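Local coordinates for protein isatin hydrolase (Ralstonia solanacearum, PDB 5NMP) that hydrolyses isatin, opening its lactam ring, as a manganese-dependent enzyme with the fold of the putative cyclase family, at residues Leu28-Ser33 against Cys229-Asp234; Thr79-Pro84 against Asn96-Ile101; Asn105-Ala110 against Gly240-Ala245; Val111-Ser116 against Val129-Ala134; Ala146-Arg151 against Arg189-Phe194. All blocks are in the same frame, centred on the assembly; numbering follows the deposited sequence.

Contact 1 (Leu28-Ser33 against Cys229-Asp234)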
# COMPACT_ATOMS: atom_id res chain seq x y z
N LEU A 28 11.28 -0.89 -1.64
CA LEU A 28 11.72 0.19 -2.52
C LEU A 28 11.23 1.55 -2.03
O LEU A 28 11.28 2.53 -2.77
CB LEU A 28 11.24 -0.04 -3.95
CG LEU A 28 11.55 -1.41 -4.55
CD1 LEU A 28 11.11 -1.46 -6.01
CD2 LEU A 28 13.03 -1.74 -4.42
N THR A 29 10.78 1.60 -0.79
CA THR A 29 10.11 2.79 -0.27
C THR A 29 10.99 3.60 0.68
O THR A 29 11.69 3.05 1.53
CB THR A 29 8.81 2.39 0.46
OG1 THR A 29 8.04 1.51 -0.37
CG2 THR A 29 7.97 3.61 0.80
N GLN A 30 10.96 4.92 0.51
CA GLN A 30 11.61 5.84 1.44
C GLN A 30 10.76 6.00 2.70
O GLN A 30 9.56 5.73 2.68
CB GLN A 30 11.84 7.21 0.78
CG GLN A 30 12.83 7.21 -0.38
CD GLN A 30 14.27 7.41 0.06
OE1 GLN A 30 14.61 7.19 1.22
NE2 GLN A 30 15.11 7.85 -0.86
N THR A 31 11.37 6.46 3.79
CA THR A 31 10.65 6.64 5.04
C THR A 31 9.95 7.99 5.12
O THR A 31 10.58 9.04 4.99
CB THR A 31 11.60 6.50 6.25
OG1 THR A 31 12.02 5.14 6.37
CG2 THR A 31 10.89 6.90 7.54
N LEU A 32 8.63 7.96 5.34
CA LEU A 32 7.83 9.16 5.54
C LEU A 32 8.16 9.83 6.88
O LEU A 32 7.86 9.29 7.94
CB LEU A 32 6.34 8.83 5.49
CG LEU A 32 5.74 8.49 4.13
CD1 LEU A 32 4.40 7.81 4.32
CD2 LEU A 32 5.59 9.75 3.29
N SER A 33 8.76 11.01 6.80
CA SER A 33 9.18 11.75 7.98
C SER A 33 9.14 13.25 7.69
O SER A 33 9.19 13.65 6.53
CB SER A 33 10.59 11.31 8.41
OG SER A 33 11.41 12.41 8.74
N CYS A 229 10.44 8.72 -6.05
CA CYS A 229 11.19 8.57 -4.80
C CYS A 229 11.39 7.11 -4.41
O CYS A 229 11.21 6.74 -3.25
CB CYS A 229 10.49 9.33 -3.67
SG CYS A 229 10.49 11.12 -3.89
N LEU A 230 11.77 6.30 -5.38
CA LEU A 230 12.09 4.90 -5.13
C LEU A 230 13.52 4.76 -4.62
O LEU A 230 14.38 5.60 -4.91
CB LEU A 230 11.90 4.06 -6.39
CG LEU A 230 10.49 3.94 -6.97
CD1 LEU A 230 10.53 3.19 -8.28
CD2 LEU A 230 9.55 3.24 -5.99
N LYS A 231 13.78 3.70 -3.87
CA LYS A 231 15.13 3.40 -3.41
C LYS A 231 15.42 1.91 -3.54
O LYS A 231 14.52 1.13 -3.86
CB LYS A 231 15.34 3.86 -1.97
CG LYS A 231 14.41 3.19 -0.98
CD LYS A 231 14.72 3.61 0.45
CE LYS A 231 16.07 3.07 0.90
NZ LYS A 231 16.31 3.38 2.34
N ASN A 232 16.67 1.54 -3.30
CA ASN A 232 17.13 0.15 -3.37
C ASN A 232 16.97 -0.50 -4.74
O ASN A 232 16.84 -1.71 -4.83
CB ASN A 232 16.40 -0.71 -2.33
CG ASN A 232 16.86 -0.44 -0.91
OD1 ASN A 232 17.99 -0.01 -0.69
ND2 ASN A 232 15.98 -0.70 0.05
N LEU A 233 17.00 0.31 -5.79
CA LEU A 233 16.92 -0.23 -7.15
C LEU A 233 18.17 -1.04 -7.48
O LEU A 233 18.14 -1.91 -8.35
CB LEU A 233 16.71 0.89 -8.17
CG LEU A 233 15.35 1.59 -8.13
CD1 LEU A 233 15.22 2.57 -9.28
CD2 LEU A 233 14.22 0.57 -8.15
N ASP A 234 19.25 -0.74 -6.77
CA ASP A 234 20.51 -1.45 -6.94
C ASP A 234 20.44 -2.91 -6.49
O ASP A 234 21.34 -3.70 -6.77
CB ASP A 234 21.63 -0.74 -6.18
CG ASP A 234 21.33 -0.61 -4.70
OD1 ASP A 234 21.81 -1.46 -3.92
OD2 ASP A 234 20.61 0.34 -4.31
O HOH W 1 14.41 8.18 -3.84
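Leu28 lies across the turn of Lys231 and Asn232. Its CG stands anti to the carbonyl carbon (chi1 -51°) and the two methyls divide the work. CD2 rests on the backbone of that turn and meets Asn232 CB at 4.1 Å, whereas CD1 comes within 4.3 Å of Leu233 CD2. At its base, Leu28 CB packs on Leu230 CD2, 4.2 Å away. A branched apolar residue suits this place, since each branch finds a different partner. The backbones are pinned at the same point: Lys231 N donates to Leu28 O over 3.0 Å at 158°, reaching the oxygen from above the carbonyl plane.

Further along, Gln30 and Lys231 cross each other at a slant. The aliphatic part of the lysine does the touching, with Lys231 CD 3.3 Å from Thr29 O and 3.7 Å from Gln30 OE1, and a bend at chi3 (-68°) then turns CE. Gln30 uses its amide differently. NE2 gives a hydrogen bond to a water at 3.1 Å, and that water in turn donates to Leu230 O at 2.8 Å, so a flexible polar chain is tied to the opposite backbone through solvent.

The contact joins the loop after strand 24-27 to the loop between strands 225-228 and 239-244. Thr79 OG1 is hydrogen-bonded to both Gln30 N and Cys229 O, and Leu230 and Leu233 cover Leu149 of strand 147-151. Beyond them, Thr31 and Leu32 pack on Lys249 and Ile250 of the second subunit.

Contact 2 (Thr79-Pro84 against Asn96-Ile101). With MN (manganese (II) ion), chain K.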
# COMPACT_ATOMS: atom_id res chain seq x y z
N THR A 79 7.76 8.53 -1.40
CA THR A 79 7.54 7.45 -2.35
C THR A 79 6.05 7.37 -2.69
O THR A 79 5.25 6.92 -1.87
CB THR A 79 7.99 6.09 -1.78
OG1 THR A 79 9.35 6.19 -1.34
CG2 THR A 79 7.88 5.00 -2.82
N HIS A 80 5.69 7.83 -3.88
CA HIS A 80 4.27 7.87 -4.23
C HIS A 80 3.98 7.45 -5.67
O HIS A 80 4.88 7.21 -6.47
CB HIS A 80 3.70 9.26 -3.98
CG HIS A 80 4.19 10.31 -4.93
ND1 HIS A 80 5.23 11.15 -4.64
CD2 HIS A 80 3.75 10.66 -6.16
CE1 HIS A 80 5.43 11.98 -5.66
NE2 HIS A 80 4.54 11.70 -6.59
N PHE A 81 2.68 7.37 -5.97
CA PHE A 81 2.15 6.84 -7.21
C PHE A 81 1.43 7.95 -7.97
O PHE A 81 0.66 8.70 -7.39
CB PHE A 81 1.20 5.68 -6.89
CG PHE A 81 0.48 5.08 -8.08
CD1 PHE A 81 0.97 3.94 -8.69
CD2 PHE A 81 -0.70 5.64 -8.55
CE1 PHE A 81 0.31 3.38 -9.77
CE2 PHE A 81 -1.36 5.08 -9.63
CZ PHE A 81 -0.86 3.95 -10.24
N ASP A 82 1.69 8.06 -9.28
CA ASP A 82 1.00 9.06 -10.11
C ASP A 82 -0.09 8.41 -10.95
O ASP A 82 0.19 7.57 -11.80
CB ASP A 82 2.00 9.79 -11.02
CG ASP A 82 2.93 10.72 -10.27
OD1 ASP A 82 2.48 11.41 -9.32
OD2 ASP A 82 4.13 10.77 -10.62
N ALA A 83 -1.34 8.81 -10.71
CA ALA A 83 -2.47 8.33 -11.51
C ALA A 83 -2.67 9.25 -12.72
O ALA A 83 -2.29 10.42 -12.68
CB ALA A 83 -3.73 8.26 -10.66
N PRO A 84 -3.27 8.73 -13.81
CA PRO A 84 -3.44 9.53 -15.03
C PRO A 84 -4.23 10.83 -14.83
O PRO A 84 -4.02 11.79 -15.56
CB PRO A 84 -4.20 8.58 -15.96
CG PRO A 84 -3.80 7.22 -15.50
CD PRO A 84 -3.69 7.33 -14.01
N ASN A 96 -9.10 6.51 -13.93
CA ASN A 96 -7.90 7.32 -13.97
C ASN A 96 -7.45 7.84 -12.61
O ASN A 96 -6.41 8.49 -12.49
CB ASN A 96 -8.11 8.51 -14.92
CG ASN A 96 -9.17 9.46 -14.42
OD1 ASN A 96 -10.03 9.09 -13.61
ND2 ASN A 96 -9.14 10.70 -14.90
N SER A 97 -8.24 7.56 -11.57
CA SER A 97 -7.88 7.96 -10.22
C SER A 97 -7.58 6.74 -9.36
O SER A 97 -7.98 5.62 -9.71
CB SER A 97 -9.00 8.80 -9.59
OG SER A 97 -10.24 8.11 -9.63
N VAL A 98 -6.89 6.94 -8.24
CA VAL A 98 -6.38 5.82 -7.45
C VAL A 98 -7.49 4.96 -6.83
O VAL A 98 -7.25 3.84 -6.38
CB VAL A 98 -5.44 6.30 -6.32
CG1 VAL A 98 -4.11 6.75 -6.89
CG2 VAL A 98 -6.09 7.41 -5.51
N ASP A 99 -8.71 5.49 -6.81
CA ASP A 99 -9.85 4.73 -6.29
C ASP A 99 -10.63 4.02 -7.39
O ASP A 99 -11.48 3.18 -7.10
CB ASP A 99 -10.78 5.66 -5.50
CG ASP A 99 -11.34 6.78 -6.35
OD1 ASP A 99 -10.61 7.27 -7.24
OD2 ASP A 99 -12.51 7.18 -6.14
N THR A 100 -10.34 4.34 -8.65
CA THR A 100 -11.08 3.75 -9.76
C THR A 100 -10.22 2.96 -10.75
O THR A 100 -10.76 2.24 -11.60
CB THR A 100 -11.86 4.83 -10.56
OG1 THR A 100 -10.93 5.75 -11.15
CG2 THR A 100 -12.81 5.59 -9.64
N ILE A 101 -8.90 3.10 -10.66
CA ILE A 101 -8.00 2.30 -11.49
C ILE A 101 -8.23 0.82 -11.22
O ILE A 101 -8.32 0.41 -10.06
CB ILE A 101 -6.51 2.63 -11.23
CG1 ILE A 101 -6.19 4.06 -11.66
CG2 ILE A 101 -5.59 1.67 -11.97
CD1 ILE A 101 -4.81 4.50 -11.24
MN MN K . 3.71 12.84 -8.28
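Phe81 and Ile101 meet tip to tip in the apolar part of this contact: Ile101 CD1 sits at the edge of the phenyl ring, near its plane, 3.9 Å from Phe81 CE2. CG of the phenylalanine stands anti to the backbone N (chi1 176°), which starts the side chain toward the loop. Val98 CG1 approaches the same ring obliquely, 4.0 Å from Phe81 CD2. Ala83 is small enough to sit close against the loop, and its CB touches two branches there, Val98 CG1 at 4.1 Å and Ile101 CD1 at 4.0 Å. Pro84 adds its ring, with CB against Asn96 CB.

Polar bonds act within the loop 96-101. Ser97 O accepts from both Thr100 N and Ile101 N, while Ser97 OG donates to Asp99 OD1 over 2.6 Å and receives Thr100 OG1. Short hydroxyl side chains suit so tight a turn, and the bonds probably help to keep the loop shape that carries Val98 and Ile101.

Metal coordination is the third kind. His80 NE2 and Asp82 OD1 each bind the manganese ion at 2.2 Å, and His76 is the third protein ligand. His80 ND1 is hydrogen-bonded to Gly78 O, a second-shell bond that helps to fix the rotation of the imidazole.

Chemically, the short strand 80-82 divides its duties. Phe81, together with Ala83 just beyond, sets an apolar CB toward the oily loop, whereas the CB of Asp82 is directed away from it, and His80 and Asp82 give a nitrogen and an oxygen ligand to the manganese.

Contact 3 (Asn105-Ala110 against Gly240-Ala245)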
# COMPACT_ATOMS: atom_id res chain seq x y z
N ASN A 105 -3.83 -3.47 -12.16
CA ASN A 105 -2.68 -2.64 -12.52
C ASN A 105 -1.76 -2.33 -11.35
O ASN A 105 -0.74 -1.66 -11.52
CB ASN A 105 -3.16 -1.33 -13.15
CG ASN A 105 -4.00 -1.54 -14.39
OD1 ASN A 105 -3.50 -1.99 -15.42
ND2 ASN A 105 -5.28 -1.22 -14.29
N PHE A 106 -2.11 -2.81 -10.17
CA PHE A 106 -1.31 -2.55 -8.98
C PHE A 106 -0.21 -3.59 -8.82
O PHE A 106 0.61 -3.52 -7.90
CB PHE A 106 -2.20 -2.52 -7.73
CG PHE A 106 -3.27 -1.45 -7.77
CD1 PHE A 106 -3.09 -0.30 -8.53
CD2 PHE A 106 -4.44 -1.60 -7.05
CE1 PHE A 106 -4.07 0.67 -8.56
CE2 PHE A 106 -5.42 -0.63 -7.08
CZ PHE A 106 -5.23 0.51 -7.83
N VAL A 107 -0.20 -4.57 -9.72
CA VAL A 107 0.83 -5.60 -9.76
C VAL A 107 1.34 -5.76 -11.19
O VAL A 107 0.55 -5.87 -12.13
CB VAL A 107 0.31 -6.95 -9.21
CG1 VAL A 107 0.11 -6.87 -7.70
CG2 VAL A 107 -0.99 -7.35 -9.89
N ALA A 108 2.66 -5.77 -11.36
CA ALA A 108 3.26 -5.82 -12.69
C ALA A 108 4.76 -6.13 -12.64
O ALA A 108 5.43 -5.81 -11.65
CB ALA A 108 3.03 -4.49 -13.42
N PRO A 109 5.28 -6.75 -13.71
CA PRO A 109 6.72 -6.98 -13.86
C PRO A 109 7.48 -5.67 -14.04
O PRO A 109 6.87 -4.65 -14.36
CB PRO A 109 6.82 -7.85 -15.12
CG PRO A 109 5.46 -8.42 -15.31
CD PRO A 109 4.51 -7.38 -14.80
N ALA A 110 8.80 -5.70 -13.86
CA ALA A 110 9.60 -4.50 -14.03
C ALA A 110 10.95 -4.79 -14.66
O ALA A 110 11.52 -5.87 -14.48
CB ALA A 110 9.80 -3.80 -12.71
N GLY A 240 12.96 -9.47 -14.44
CA GLY A 240 12.45 -10.61 -13.71
C GLY A 240 11.78 -10.25 -12.40
O GLY A 240 11.06 -11.06 -11.83
N ALA A 241 12.03 -9.03 -11.92
CA ALA A 241 11.43 -8.57 -10.67
C ALA A 241 9.94 -8.30 -10.85
O ALA A 241 9.49 -7.97 -11.95
CB ALA A 241 12.14 -7.33 -10.17
N PHE A 242 9.19 -8.44 -9.77
CA PHE A 242 7.75 -8.24 -9.80
C PHE A 242 7.36 -7.18 -8.77
O PHE A 242 7.73 -7.28 -7.60
CB PHE A 242 7.02 -9.56 -9.53
CG PHE A 242 5.58 -9.55 -9.93
CD1 PHE A 242 5.22 -9.85 -11.23
CD2 PHE A 242 4.59 -9.23 -9.02
CE1 PHE A 242 3.89 -9.84 -11.62
CE2 PHE A 242 3.26 -9.22 -9.40
CZ PHE A 242 2.91 -9.52 -10.70
N ILE A 243 6.62 -6.17 -9.20
CA ILE A 243 6.35 -5.03 -8.34
C ILE A 243 4.95 -5.03 -7.72
O ILE A 243 3.95 -5.19 -8.42
CB ILE A 243 6.54 -3.71 -9.09
CG1 ILE A 243 7.94 -3.64 -9.71
CG2 ILE A 243 6.31 -2.52 -8.17
CD1 ILE A 243 9.06 -3.81 -8.72
N LEU A 244 4.90 -4.85 -6.41
CA LEU A 244 3.65 -4.61 -5.71
C LEU A 244 3.52 -3.12 -5.41
O LEU A 244 4.22 -2.59 -4.55
CB LEU A 244 3.57 -5.43 -4.41
CG LEU A 244 3.93 -6.91 -4.49
CD1 LEU A 244 3.82 -7.57 -3.13
CD2 LEU A 244 3.07 -7.64 -5.52
N ALA A 245 2.63 -2.44 -6.14
CA ALA A 245 2.46 -1.01 -5.96
C ALA A 245 0.99 -0.63 -5.94
O ALA A 245 0.43 -0.22 -6.96
CB ALA A 245 3.19 -0.24 -7.05
O HOH W 2 1.27 -0.57 -9.80
O HOH W 3 13.68 -6.71 -12.81
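Strands 107-114 and 239-244 run antiparallel side by side here, Ala108 and Ile243 forming a hydrogen-bonded pair inside the mixed sheet of the cyclase fold. Ile243 N donates to Ala108 O at 2.7 Å, and Ala108 N returns a longer bond of 3.3 Å to Ile243 O. Toward the start of segment 105-110, Ala245 N reaches Phe106 O at 2.9 Å. At the other end Ala110 N bonds to Ala241 O, and a water bridges Ala110 O and Ala241 N.

The face carrying Val107, Pro109, Phe242 and Leu244 is dominated by the phenyl ring of Phe242. CG is anti to the backbone N (chi1 -163°), and the end of the side chain comes nearer the partner strand: CE2 touches Val107 CB at 3.7 Å, and Ala108 O lies over one face, offset toward the rim. Pro109 lies beside Phe242, pointing the same way. Proline suits a non-hydrogen-bonded pair, where no N-H is owed to this partner. Val107 CG1 also meets Leu244 CD2 at 3.8 Å. The other face carries Ala108, Ala110, Ala241 and Ile243, and Ala110 CB sits 3.5 Å from Ile243 CG1. Gly240, at phi 113°, takes a backbone conformation that suits a residue lacking CB.

Strand 261-264 continues the sheet beyond 239-244, and strand 147-151 beyond 107-114. Trp147 covers Ala108, Ala110 and Ile243 on the face of Ala108 and Ile243, while Leu18 of the second subunit packs on Val107 and Phe242 on the other, placing that face at the dimer interface.

Contact 4 (Val111-Ser116 against Val129-Ala134)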
# COMPACT_ATOMS: atom_id res chain seq x y z
N VAL A 111 11.45 -3.82 -15.42
CA VAL A 111 12.83 -3.83 -15.88
C VAL A 111 13.55 -2.67 -15.21
O VAL A 111 12.94 -1.65 -14.90
CB VAL A 111 12.95 -3.72 -17.41
CG1 VAL A 111 12.25 -4.90 -18.07
CG2 VAL A 111 12.36 -2.40 -17.90
N VAL A 112 14.85 -2.83 -14.97
CA VAL A 112 15.62 -1.79 -14.31
C VAL A 112 16.74 -1.27 -15.21
O VAL A 112 17.61 -2.03 -15.63
CB VAL A 112 16.22 -2.30 -12.99
CG1 VAL A 112 17.03 -1.21 -12.31
CG2 VAL A 112 15.12 -2.81 -12.06
N ILE A 113 16.70 0.02 -15.50
CA ILE A 113 17.71 0.66 -16.34
C ILE A 113 18.73 1.40 -15.48
O ILE A 113 18.40 2.41 -14.87
CB ILE A 113 17.08 1.66 -17.34
CG1 ILE A 113 15.81 1.07 -17.98
CG2 ILE A 113 18.09 2.08 -18.40
CD1 ILE A 113 16.04 -0.20 -18.76
N ASP A 114 19.96 0.90 -15.44
CA ASP A 114 20.99 1.49 -14.59
C ASP A 114 21.78 2.58 -15.31
O ASP A 114 22.54 2.30 -16.24
CB ASP A 114 21.95 0.42 -14.08
CG ASP A 114 23.03 0.99 -13.18
OD1 ASP A 114 22.76 1.98 -12.47
OD2 ASP A 114 24.16 0.44 -13.17
N ALA A 115 21.62 3.82 -14.85
CA ALA A 115 22.34 4.95 -15.41
C ALA A 115 23.06 5.74 -14.32
O ALA A 115 23.35 6.92 -14.49
CB ALA A 115 21.38 5.86 -16.17
N SER A 116 23.35 5.07 -13.21
CA SER A 116 23.95 5.73 -12.05
C SER A 116 25.33 6.33 -12.36
O SER A 116 25.67 7.40 -11.85
CB SER A 116 24.05 4.75 -10.88
OG SER A 116 24.68 3.55 -11.26
N VAL A 129 16.71 7.11 -26.57
CA VAL A 129 16.30 5.90 -27.26
C VAL A 129 17.51 5.02 -27.55
O VAL A 129 17.46 3.80 -27.39
CB VAL A 129 15.56 6.22 -28.58
CG1 VAL A 129 15.22 4.94 -29.33
CG2 VAL A 129 14.30 7.02 -28.29
N ASP A 130 18.61 5.65 -27.97
CA ASP A 130 19.85 4.94 -28.25
C ASP A 130 20.32 4.15 -27.03
O ASP A 130 20.71 2.99 -27.14
CB ASP A 130 20.94 5.91 -28.70
CG ASP A 130 20.60 6.59 -30.01
OD1 ASP A 130 19.40 6.79 -30.28
OD2 ASP A 130 21.54 6.93 -30.77
N PHE A 131 20.26 4.79 -25.86
CA PHE A 131 20.67 4.14 -24.62
C PHE A 131 19.75 2.97 -24.28
O PHE A 131 20.21 1.93 -23.81
CB PHE A 131 20.70 5.15 -23.47
CG PHE A 131 21.32 4.62 -22.21
CD1 PHE A 131 20.55 3.98 -21.25
CD2 PHE A 131 22.68 4.76 -21.97
CE1 PHE A 131 21.11 3.50 -20.08
CE2 PHE A 131 23.26 4.27 -20.81
CZ PHE A 131 22.47 3.64 -19.86
N LEU A 132 18.46 3.15 -24.51
CA LEU A 132 17.49 2.10 -24.24
C LEU A 132 17.69 0.90 -25.17
O LEU A 132 17.61 -0.25 -24.74
CB LEU A 132 16.06 2.63 -24.36
CG LEU A 132 15.59 3.57 -23.24
CD1 LEU A 132 14.25 4.19 -23.59
CD2 LEU A 132 15.51 2.83 -21.91
N GLN A 133 17.95 1.17 -26.45
CA GLN A 133 18.16 0.10 -27.43
C GLN A 133 19.45 -0.66 -27.18
O GLN A 133 19.56 -1.84 -27.52
CB GLN A 133 18.14 0.67 -28.85
CG GLN A 133 16.76 1.08 -29.33
CD GLN A 133 16.78 1.66 -30.73
OE1 GLN A 133 17.76 2.28 -31.15
NE2 GLN A 133 15.69 1.48 -31.47
N ALA A 134 20.44 0.01 -26.61
CA ALA A 134 21.70 -0.64 -26.25
C ALA A 134 21.48 -1.55 -25.05
O ALA A 134 22.11 -2.61 -24.94
CB ALA A 134 22.77 0.39 -25.95
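Ile113 and Phe131 pack strand 107-114 against helix 129-139, the connecting helix of a beta-alpha-beta crossover that leads on to the parallel neighbouring strand 147-151. The axes of the strand and helix segments come within 10.2 Å, a gap bridged mainly by side chains. Phe131 has CG anti to its backbone N (chi1 -171°), and the ring presents its edge to the strand. Ile113 CG2 lies near the ring plane, 3.7 Å from Phe131 CE1, as the two side chains slide past each other in opposite directions. A long flat residue suits the helix because its rim can reach the strand: Phe131 CZ comes within 3.9 Å of Asp114 O, also near the ring plane, and Ala115 CB approaches the ring obliquely. The other branch of Ile113 serves a second neighbour. CG1, anti to the carbonyl carbon (chi1 -43°), faces Leu132 CD2 at 4.3 Å, so one beta-branched side chain fits two helix residues. Trp125 meets the Phe131 ring edge-to-face, and Leu132 reaches Trp184 and Leu185 of helix 179-187. Where the strand ends, Asp114 forms an Asx turn: its OD1 accepts Ser116 N at 3.2 Å and Ser116 OG at 2.8 Å, the hydroxyl meeting the syn lone pair of OD1.

Contact 5 (Ala146-Arg151 against Arg189-Phe194)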
# COMPACT_ATOMS: atom_id res chain seq x y z
N ALA A 146 5.14 -3.80 -18.53
CA ALA A 146 6.12 -3.78 -17.45
C ALA A 146 6.48 -2.37 -17.02
O ALA A 146 6.45 -1.44 -17.83
CB ALA A 146 7.38 -4.53 -17.88
N TRP A 147 6.81 -2.21 -15.74
CA TRP A 147 7.39 -0.96 -15.26
C TRP A 147 8.77 -0.76 -15.86
O TRP A 147 9.53 -1.72 -16.04
CB TRP A 147 7.51 -0.93 -13.74
CG TRP A 147 6.24 -0.72 -12.99
CD1 TRP A 147 5.48 -1.67 -12.38
CD2 TRP A 147 5.58 0.53 -12.75
NE1 TRP A 147 4.39 -1.10 -11.78
CE2 TRP A 147 4.42 0.25 -11.99
CE3 TRP A 147 5.85 1.85 -13.11
CZ2 TRP A 147 3.54 1.25 -11.59
CZ3 TRP A 147 4.97 2.84 -12.70
CH2 TRP A 147 3.83 2.54 -11.95
N VAL A 148 9.11 0.48 -16.16
CA VAL A 148 10.49 0.83 -16.49
C VAL A 148 11.06 1.63 -15.32
O VAL A 148 10.74 2.80 -15.14
CB VAL A 148 10.59 1.64 -17.79
CG1 VAL A 148 12.03 2.04 -18.06
CG2 VAL A 148 10.03 0.83 -18.95
N LEU A 149 11.91 0.98 -14.53
CA LEU A 149 12.50 1.63 -13.36
C LEU A 149 13.85 2.25 -13.70
O LEU A 149 14.81 1.56 -14.04
CB LEU A 149 12.63 0.63 -12.20
CG LEU A 149 11.31 -0.02 -11.77
CD1 LEU A 149 11.50 -0.89 -10.54
CD2 LEU A 149 10.24 1.04 -11.52
N PHE A 150 13.90 3.58 -13.62
CA PHE A 150 15.09 4.36 -13.96
C PHE A 150 16.02 4.50 -12.75
O PHE A 150 15.81 5.37 -11.91
CB PHE A 150 14.66 5.74 -14.47
CG PHE A 150 15.77 6.56 -15.07
CD1 PHE A 150 16.91 5.95 -15.56
CD2 PHE A 150 15.66 7.94 -15.15
CE1 PHE A 150 17.93 6.71 -16.12
CE2 PHE A 150 16.67 8.71 -15.70
CZ PHE A 150 17.81 8.09 -16.19
N ARG A 151 17.03 3.64 -12.67
CA ARG A 151 17.98 3.69 -11.56
C ARG A 151 19.05 4.76 -11.77
O ARG A 151 19.76 4.74 -12.78
CB ARG A 151 18.66 2.34 -11.35
CG ARG A 151 19.70 2.39 -10.25
CD ARG A 151 20.57 1.16 -10.20
NE ARG A 151 21.67 1.36 -9.27
CZ ARG A 151 22.77 0.62 -9.24
NH1 ARG A 151 22.92 -0.39 -10.08
NH2 ARG A 151 23.73 0.89 -8.35
N ARG A 189 6.99 -0.19 -27.20
CA ARG A 189 7.20 -1.20 -26.17
C ARG A 189 6.00 -1.40 -25.24
O ARG A 189 5.94 -2.39 -24.51
CB ARG A 189 8.43 -0.84 -25.34
CG ARG A 189 9.74 -1.00 -26.10
CD ARG A 189 9.92 -2.43 -26.57
NE ARG A 189 11.19 -2.64 -27.26
CZ ARG A 189 11.33 -2.61 -28.58
NH1 ARG A 189 10.29 -2.38 -29.37
NH2 ARG A 189 12.53 -2.81 -29.12
N ASN A 190 5.05 -0.46 -25.28
CA ASN A 190 3.79 -0.59 -24.56
C ASN A 190 4.00 -0.84 -23.07
O ASN A 190 3.42 -1.75 -22.48
CB ASN A 190 2.95 -1.71 -25.17
CG ASN A 190 1.49 -1.65 -24.77
OD1 ASN A 190 1.02 -0.64 -24.26
ND2 ASN A 190 0.76 -2.73 -25.02
N VAL A 191 4.85 -0.01 -22.46
CA VAL A 191 5.21 -0.18 -21.06
C VAL A 191 4.04 0.17 -20.14
O VAL A 191 3.09 0.86 -20.54
CB VAL A 191 6.43 0.68 -20.68
CG1 VAL A 191 7.61 0.32 -21.56
CG2 VAL A 191 6.09 2.16 -20.80
N HIS A 192 4.12 -0.31 -18.90
CA HIS A 192 3.08 -0.10 -17.90
C HIS A 192 3.19 1.30 -17.30
O HIS A 192 2.18 1.96 -17.04
CB HIS A 192 3.20 -1.16 -16.81
CG HIS A 192 2.12 -1.11 -15.78
ND1 HIS A 192 0.80 -1.38 -16.07
CD2 HIS A 192 2.16 -0.86 -14.45
CE1 HIS A 192 0.07 -1.28 -14.97
NE2 HIS A 192 0.87 -0.96 -13.97
N GLY A 193 4.42 1.74 -17.08
CA GLY A 193 4.67 2.99 -16.39
C GLY A 193 6.14 3.33 -16.29
O GLY A 193 6.99 2.60 -16.78
N PHE A 194 6.43 4.45 -15.63
CA PHE A 194 7.81 4.91 -15.46
C PHE A 194 8.10 5.20 -13.99
O PHE A 194 7.34 5.90 -13.32
CB PHE A 194 8.04 6.16 -16.33
CG PHE A 194 9.49 6.45 -16.60
CD1 PHE A 194 10.07 7.62 -16.12
CD2 PHE A 194 10.27 5.57 -17.32
CE1 PHE A 194 11.41 7.89 -16.37
CE2 PHE A 194 11.60 5.83 -17.58
CZ PHE A 194 12.18 6.99 -17.10
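Ala146 O accepts the shortest bond of this contact, from His192 N at 2.8 Å and 164°, the donor standing above the carbonyl plane. Two residues after Ala146, Val148 N donates to Gly193 O over 3.1 Å. Two aromatic groups form an edge-to-face pair. His192, its CG anti to the backbone N (chi1 -175°), sets its CD2 over one face of the Trp147 indole, 3.5 Å from Trp147 CE2, the imidazole at 83° to the five-membered ring. The imidazole is steadied by His192 NE2, which is hydrogen-bonded to Asn105 O. Trp147 also brings its six-membered ring against the partner backbone, CZ3 lying 3.7 Å from Gly193 CA; glycine suits this place because a CB would point to the side that the indole occupies. Strands 147-151 and 193-195 are parallel neighbours, joined through helix 179-187 in a beta-alpha-beta crossover of the central sheet. On the face turned to that helix the packing is aliphatic and phenyl. Val148 splits its branches, CG2 going to Val191 CG1 at 3.6 Å and CG1 to Phe194 CE2 at 3.8 Å. Phe194 and Phe150 lie side by side, with Phe194 CZ 3.8 Å from Phe150 CB, and Leu185 of helix 179-187 rests on Val191 and Phe194.

From the N terminus, residues 28-33 open contact 1, which closes only at 229-234, joining the loop after strand 24-27 to the loop after strand 225-228 and enclosing contacts 2, 4 and 5. Contact 2 closes a short loop after the metal-binding strand. Contact 3 opens at 105-110 and pairs strands 107-114 and 239-244, closing beyond contact 1, so the two cross; contacts 4 and 5 are nested inside both. These follow in series: the first ties strand 107-114 to helix 129-139, the second strand 147-151 to strand 193-195. Backbone bonds between strands 107-114 and 147-151 join contacts 3, 4 and 5 in one sheet. Thr79 links contact 2 to contact 1, and Phe81 touches Trp147 of contact 5.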